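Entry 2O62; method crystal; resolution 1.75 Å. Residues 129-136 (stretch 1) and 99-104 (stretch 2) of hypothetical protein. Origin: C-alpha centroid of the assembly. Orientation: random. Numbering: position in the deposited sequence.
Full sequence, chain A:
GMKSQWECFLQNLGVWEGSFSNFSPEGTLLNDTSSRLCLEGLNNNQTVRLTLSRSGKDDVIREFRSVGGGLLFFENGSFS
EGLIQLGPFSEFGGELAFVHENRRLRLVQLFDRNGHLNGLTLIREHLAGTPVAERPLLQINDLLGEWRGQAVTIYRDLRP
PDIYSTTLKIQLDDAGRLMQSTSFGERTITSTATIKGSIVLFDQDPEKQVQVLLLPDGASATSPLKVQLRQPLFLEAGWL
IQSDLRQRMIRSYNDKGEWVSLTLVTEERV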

# COMPACT_ATOMS: atom_id res chain seq x y z
N GLY A 129 13.81 -16.46 10.95
CA GLY A 129 13.62 -17.90 11.13
C GLY A 129 12.44 -18.51 10.41
O GLY A 129 12.21 -19.74 10.49
N THR A 130 11.71 -17.69 9.67
CA THR A 130 10.59 -18.20 8.84
C THR A 130 10.97 -18.09 7.39
O THR A 130 11.93 -17.41 7.05
CB THR A 130 9.29 -17.46 9.15
OG1 THR A 130 9.31 -16.13 8.60
CG2 THR A 130 9.12 -17.38 10.63
N PRO A 131 10.24 -18.78 6.50
CA PRO A 131 10.60 -18.73 5.09
C PRO A 131 10.50 -17.34 4.47
O PRO A 131 9.66 -16.55 4.87
CB PRO A 131 9.55 -19.67 4.45
CG PRO A 131 9.21 -20.61 5.53
CD PRO A 131 9.11 -19.68 6.73
N VAL A 132 11.32 -17.07 3.47
CA VAL A 132 11.27 -15.80 2.73
C VAL A 132 9.91 -15.63 2.06
O VAL A 132 9.35 -14.54 2.04
CB VAL A 132 12.43 -15.73 1.70
CG1 VAL A 132 12.31 -14.50 0.82
CG2 VAL A 132 13.73 -15.71 2.42
N ALA A 133 9.38 -16.74 1.54
CA ALA A 133 8.02 -16.82 1.08
C ALA A 133 7.75 -15.71 0.09
O ALA A 133 6.76 -14.99 0.18
CB ALA A 133 7.07 -16.74 2.25
N GLU A 134 8.67 -15.55 -0.85
CA GLU A 134 8.49 -14.59 -1.92
C GLU A 134 7.37 -15.03 -2.89
O GLU A 134 7.33 -16.15 -3.39
CB GLU A 134 9.80 -14.42 -2.66
CG GLU A 134 9.77 -13.39 -3.78
CD GLU A 134 9.87 -11.94 -3.29
OE1 GLU A 134 9.97 -11.67 -2.06
OE2 GLU A 134 9.84 -11.06 -4.19
N ARG A 135 6.42 -14.13 -3.13
CA ARG A 135 5.39 -14.40 -4.15
C ARG A 135 5.97 -14.07 -5.52
O ARG A 135 6.92 -13.30 -5.62
CB ARG A 135 4.16 -13.55 -3.93
CG ARG A 135 3.16 -14.09 -2.88
CD ARG A 135 3.72 -14.10 -1.46
NE ARG A 135 2.65 -14.60 -0.58
CZ ARG A 135 2.81 -15.02 0.68
NH1 ARG A 135 4.00 -15.05 1.26
NH2 ARG A 135 1.74 -15.45 1.33
N PRO A 136 5.38 -14.63 -6.59
CA PRO A 136 5.79 -14.34 -7.98
C PRO A 136 5.67 -12.87 -8.37
O PRO A 136 4.80 -12.18 -7.85
CB PRO A 136 4.75 -15.10 -8.79
CG PRO A 136 4.35 -16.25 -7.91
CD PRO A 136 4.33 -15.65 -6.54
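Stretch 2, residues 99-104: VHENRR

What shape does each backbone bring to the contact? Residues 129-136 form no regular helix or strand; the chain runs mostly extended through Thr-130 and Pro-131, is broken at Val-132 and Ala-133, whose phi/psi values are -61/-38 and 53/47, and is extended again from Glu-134 to Pro-136. Stretch 2 is a hairpin tip. One strand ends at Val-99 and His-100, a type II' turn spans His-100 to Arg-103, and the next strand starts at Arg-103 and Arg-104. The turn is closed by two backbone hydrogen bonds, from His-100 N to Arg-103 O at 2.9 Å and from Arg-103 N to His-100 O at 3.0 Å. Because stretch 1 is irregular, no crossing angle describes the pair. The register is instead marked by two close approaches, Thr-130 CA to Asn-102 CA at 6.7 Å and Ala-133 CA to Arg-103 CA at 7.8 Å, so the chain advances in the same sense on both sides between these points. No backbone-to-backbone hydrogen bond links the stretches, and the 309 Å² they bury is a modest area.

How does Asn-102 hold the first part of stretch 1? Its CA-to-CB bond points toward the other stretch, and its amide nitrogen reaches two oxygens. ND2 of Asn-102 donates to OG1 of Thr-130 at 2.8 Å with an almost straight angle of 170°. The same ND2 makes a weak bond to Pro-131 O at 2.9 Å, where the angle falls to 117°: the distance is short but the N-H is poorly aimed. Thr-130, with chi1 in the p well, also directs its CA-to-CB bond toward stretch 2. The CA-to-CB bond of Pro-131 runs sideways, and its ring atom CD lies 3.8 Å from ND2 of Asn-102.

What does Arg-103 find at the kink? Its side chain, with chi1 to chi3 all m, is bent rather than extended, and it meets main-chain oxygens of stretch 1. NH1 of Arg-103 donates to Ala-133 O at 2.9 Å, and that oxygen sits at the edge of the guanidinium, near its plane, where the N-H groups point. Nearer the backbone, CD of Arg-103 packs 3.3 Å from Val-132 O and 4.0 Å from CB of Ala-133. The CA-to-CB bond of Val-132 points away, and the residue meets stretch 2 through its main-chain oxygen.

Why can a second arginine come so close? NH1 of Arg-135 lies 3.8 Å from NH1 of Arg-103, a pairing of like charges, but both nitrogens donate to the same acceptor: Arg-135 NH1 reaches Ala-133 O at 3.0 Å. The carbonyl oxygen of Ala-133 is thus a common acceptor, at the apex of a triangle whose base is the pair of nitrogens. Arg-135 NH1 also approaches CG of Arg-103 at 3.7 Å, while NH2 of Arg-135 lies 4.1 Å from CD2 of His-100. Two waters extend the contact: one joins Arg-135 NH2 (2.9 Å) to Glu-101 OE1 (3.0 Å), the other Arg-135 NH1 (3.1 Å) to Asn-102 OD1 (2.6 Å).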

# COMPACT_ATOMS: atom_id res chain seq x y z
N VAL A 99 0.48 -6.58 6.61
CA VAL A 99 0.94 -7.64 7.47
C VAL A 99 0.08 -8.88 7.18
O VAL A 99 -1.15 -8.81 7.07
CB VAL A 99 0.83 -7.23 8.90
CG1 VAL A 99 1.28 -8.37 9.82
CG2 VAL A 99 1.65 -5.96 9.13
N HIS A 100 0.74 -10.02 7.00
CA HIS A 100 0.07 -11.31 6.81
C HIS A 100 0.94 -12.45 7.28
O HIS A 100 1.97 -12.74 6.66
CB HIS A 100 -0.23 -11.52 5.32
CG HIS A 100 -0.89 -12.83 5.02
ND1 HIS A 100 -2.25 -13.03 5.19
CD2 HIS A 100 -0.40 -14.00 4.56
CE1 HIS A 100 -2.55 -14.27 4.85
NE2 HIS A 100 -1.45 -14.89 4.48
N GLU A 101 0.55 -13.06 8.41
CA GLU A 101 1.25 -14.22 8.95
C GLU A 101 2.74 -13.87 9.18
O GLU A 101 3.02 -12.97 9.96
CB GLU A 101 1.01 -15.46 8.04
CG GLU A 101 -0.49 -15.83 7.96
CD GLU A 101 -0.80 -17.10 7.17
OE1 GLU A 101 0.10 -17.62 6.45
OE2 GLU A 101 -1.97 -17.56 7.24
N ASN A 102 3.66 -14.54 8.50
CA ASN A 102 5.11 -14.31 8.71
C ASN A 102 5.73 -13.21 7.83
O ASN A 102 6.94 -13.12 7.75
CB ASN A 102 5.93 -15.62 8.49
CG ASN A 102 6.10 -16.00 7.00
OD1 ASN A 102 5.09 -16.06 6.25
ND2 ASN A 102 7.36 -16.29 6.57
N ARG A 103 4.90 -12.47 7.12
CA ARG A 103 5.33 -11.53 6.10
C ARG A 103 4.79 -10.15 6.35
O ARG A 103 3.68 -9.98 6.86
CB ARG A 103 4.82 -11.95 4.71
CG ARG A 103 5.52 -13.16 4.10
CD ARG A 103 6.95 -12.94 3.63
NE ARG A 103 7.09 -11.60 3.07
CZ ARG A 103 6.80 -11.26 1.82
NH1 ARG A 103 6.50 -12.19 0.93
NH2 ARG A 103 6.87 -9.98 1.47
N ARG A 104 5.59 -9.15 5.96
CA ARG A 104 5.07 -7.82 5.68
C ARG A 104 5.47 -7.47 4.26
O ARG A 104 6.51 -7.92 3.75
CB ARG A 104 5.55 -6.75 6.64
CG ARG A 104 5.44 -7.12 8.08
CD ARG A 104 5.46 -5.91 8.99
NE ARG A 104 6.72 -5.22 8.96
CZ ARG A 104 7.04 -4.16 9.69
NH1 ARG A 104 6.18 -3.66 10.55
NH2 ARG A 104 8.24 -3.61 9.58
O HOH W 1 1.06 -16.95 3.66
O HOH W 2 4.03 -16.59 3.93